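Side-chain contact in methylenetetrahydrofolate--tRNA-(uracil-5-)-methyltransferase TrmFO (Thermus thermophilus, PDB 3G5S), which transfers a one-carbon unit from methylenetetrahydrofolate to carbon 5 of uridine 54 in tRNA, using FAD and NAD(P)H to form 5-methyluridine: residues A347-L352 against G377-L382. Numbering follows the deposited sequence.
Sequences AATGFL and GLVRYL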
loop_
_atom_site.group_PDB
_atom_site.type_symbol
_atom_site.label_atom_id
_atom_site.label_comp_id
_atom_site.label_asym_id
_atom_site.label_seq_id
_atom_site.Cartn_x
_atom_site.Cartn_y
_atom_site.Cartn_z
ATOM N N ALA A 347 -7.902 6.084 2.149
ATOM C CA ALA A 347 -8.568 7.070 2.990
ATOM C C ALA A 347 -7.642 7.609 4.083
ATOM O O ALA A 347 -7.622 8.805 4.356
ATOM C CB ALA A 347 -9.837 6.474 3.593
ATOM N N ALA A 348 -6.872 6.723 4.708
ATOM C CA ALA A 348 -6.027 7.118 5.827
ATOM C C ALA A 348 -4.893 8.053 5.396
ATOM O O ALA A 348 -4.586 9.037 6.084
ATOM C CB ALA A 348 -5.487 5.889 6.545
ATOM N N THR A 349 -4.268 7.750 4.264
ATOM C CA THR A 349 -3.286 8.677 3.732
ATOM C C THR A 349 -3.947 9.988 3.291
ATOM O O THR A 349 -3.338 11.044 3.406
ATOM C CB THR A 349 -2.422 8.053 2.615
ATOM O OG1 THR A 349 -3.252 7.584 1.548
ATOM C CG2 THR A 349 -1.550 6.908 3.168
ATOM N N GLY A 350 -5.183 9.924 2.802
ATOM C CA GLY A 350 -5.934 11.143 2.518
ATOM C C GLY A 350 -6.112 12.011 3.755
ATOM O O GLY A 350 -5.925 13.230 3.711
ATOM N N PHE A 351 -6.461 11.378 4.872
ATOM C CA PHE A 351 -6.549 12.096 6.133
ATOM C C PHE A 351 -5.244 12.836 6.442
ATOM O O PHE A 351 -5.256 14.022 6.771
ATOM C CB PHE A 351 -6.902 11.127 7.272
ATOM C CG PHE A 351 -6.579 11.663 8.638
ATOM C CD1 PHE A 351 -7.368 12.642 9.225
ATOM C CD2 PHE A 351 -5.474 11.205 9.324
ATOM C CE1 PHE A 351 -7.060 13.160 10.472
ATOM C CE2 PHE A 351 -5.161 11.714 10.582
ATOM C CZ PHE A 351 -5.959 12.691 11.152
ATOM N N LEU A 352 -4.114 12.144 6.347
ATOM C CA LEU A 352 -2.846 12.759 6.724
ATOM C C LEU A 352 -2.445 13.879 5.766
ATOM O O LEU A 352 -1.991 14.944 6.189
ATOM C CB LEU A 352 -1.733 11.724 6.858
ATOM C CG LEU A 352 -0.393 12.292 7.339
ATOM C CD1 LEU A 352 -0.490 12.965 8.702
ATOM C CD2 LEU A 352 0.672 11.223 7.353
ATOM N N GLY A 377 3.173 3.645 10.766
ATOM C CA GLY A 377 4.031 2.643 10.168
ATOM C C GLY A 377 3.939 2.675 8.653
ATOM O O GLY A 377 4.946 2.540 7.960
ATOM N N LEU A 378 2.734 2.852 8.130
ATOM C CA LEU A 378 2.538 2.872 6.693
ATOM C C LEU A 378 3.262 4.058 6.031
ATOM O O LEU A 378 4.007 3.869 5.070
ATOM C CB LEU A 378 1.055 2.911 6.401
ATOM C CG LEU A 378 0.647 2.839 4.938
ATOM C CD1 LEU A 378 1.157 1.577 4.259
ATOM C CD2 LEU A 378 -0.856 2.946 4.836
ATOM N N VAL A 379 3.059 5.270 6.542
ATOM C CA VAL A 379 3.663 6.425 5.886
ATOM C C VAL A 379 5.167 6.486 6.099
ATOM O O VAL A 379 5.901 6.981 5.241
ATOM C CB VAL A 379 2.964 7.762 6.238
ATOM C CG1 VAL A 379 1.510 7.700 5.818
ATOM C CG2 VAL A 379 3.119 8.116 7.716
ATOM N N ARG A 380 5.634 5.972 7.231
ATOM C CA ARG A 380 7.063 5.937 7.462
ATOM C C ARG A 380 7.742 4.918 6.531
ATOM O O ARG A 380 8.859 5.152 6.068
ATOM C CB ARG A 380 7.389 5.787 8.960
ATOM C CG ARG A 380 6.940 7.013 9.755
ATOM C CD ARG A 380 7.093 6.873 11.258
ATOM N NE ARG A 380 6.468 8.008 11.937
ATOM C CZ ARG A 380 7.055 9.183 12.147
ATOM N NH1 ARG A 380 8.313 9.380 11.769
ATOM N NH2 ARG A 380 6.390 10.158 12.756
ATOM N N TYR A 381 7.044 3.827 6.212
ATOM C CA TYR A 381 7.507 2.884 5.192
ATOM C C TYR A 381 7.578 3.565 3.814
ATOM O O TYR A 381 8.582 3.445 3.109
ATOM C CB TYR A 381 6.610 1.636 5.138
ATOM C CG TYR A 381 7.032 0.638 4.083
ATOM C CD1 TYR A 381 7.911 -0.389 4.390
ATOM C CD2 TYR A 381 6.551 0.718 2.781
ATOM C CE1 TYR A 381 8.307 -1.309 3.438
ATOM C CE2 TYR A 381 6.950 -0.194 1.809
ATOM C CZ TYR A 381 7.825 -1.214 2.151
ATOM O OH TYR A 381 8.243 -2.152 1.225
ATOM N N LEU A 382 6.527 4.288 3.435
ATOM C CA LEU A 382 6.522 4.997 2.153
ATOM C C LEU A 382 7.759 5.871 1.996
ATOM O O LEU A 382 8.351 5.948 0.914
ATOM C CB LEU A 382 5.264 5.856 1.995
ATOM C CG LEU A 382 3.918 5.137 1.909
ATOM C CD1 LEU A 382 2.797 6.159 1.768
ATOM C CD2 LEU A 382 3.885 4.110 0.770
#
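Val379 projects toward helix 343-361 and presents both of its methyls to Leu352, whose side chain approaches at a slant. CD2 of Leu352 lies 3.9 Å from CG1 of Val379 and 4.0 Å from CG2 of Val379, so one leucine methyl rests against both branches of the valine. With CG anti to the backbone N (chi1 -176°), Leu352 reaches out from its helix and brings CD2 up to the valine. CG1 of Val379 is shared: it also meets CG2 of Thr349 at 4.1 Å, the threonine and valine passing one another in opposite directions. That same threonine methyl touches CD2 of Leu378 more loosely, at 4.4 Å. The axes of the two short segments approach to 11.2 Å and run nearly at right angles (80°), and the patch between them is small, buried and wholly apolar. It joins helix 374-384 to the next helix after strand 331-333, one of the two edge strands of the parallel Rossmann-type sheet in the FAD-binding part of this MnmG-family fold. Thr349 splits its two branches between different tasks. A chi1 of 58° sets OG1 between the backbone N and the carbonyl carbon, where it accepts a hydrogen bond from Gly335 N and offers its single proton to the carbonyls of Glu345 and Ser346, one or the other or shared, while CG2 faces Val379. The contact sits close behind the FAD site without touching the cofactor, the Thr349 side chain being about 7 Å from it.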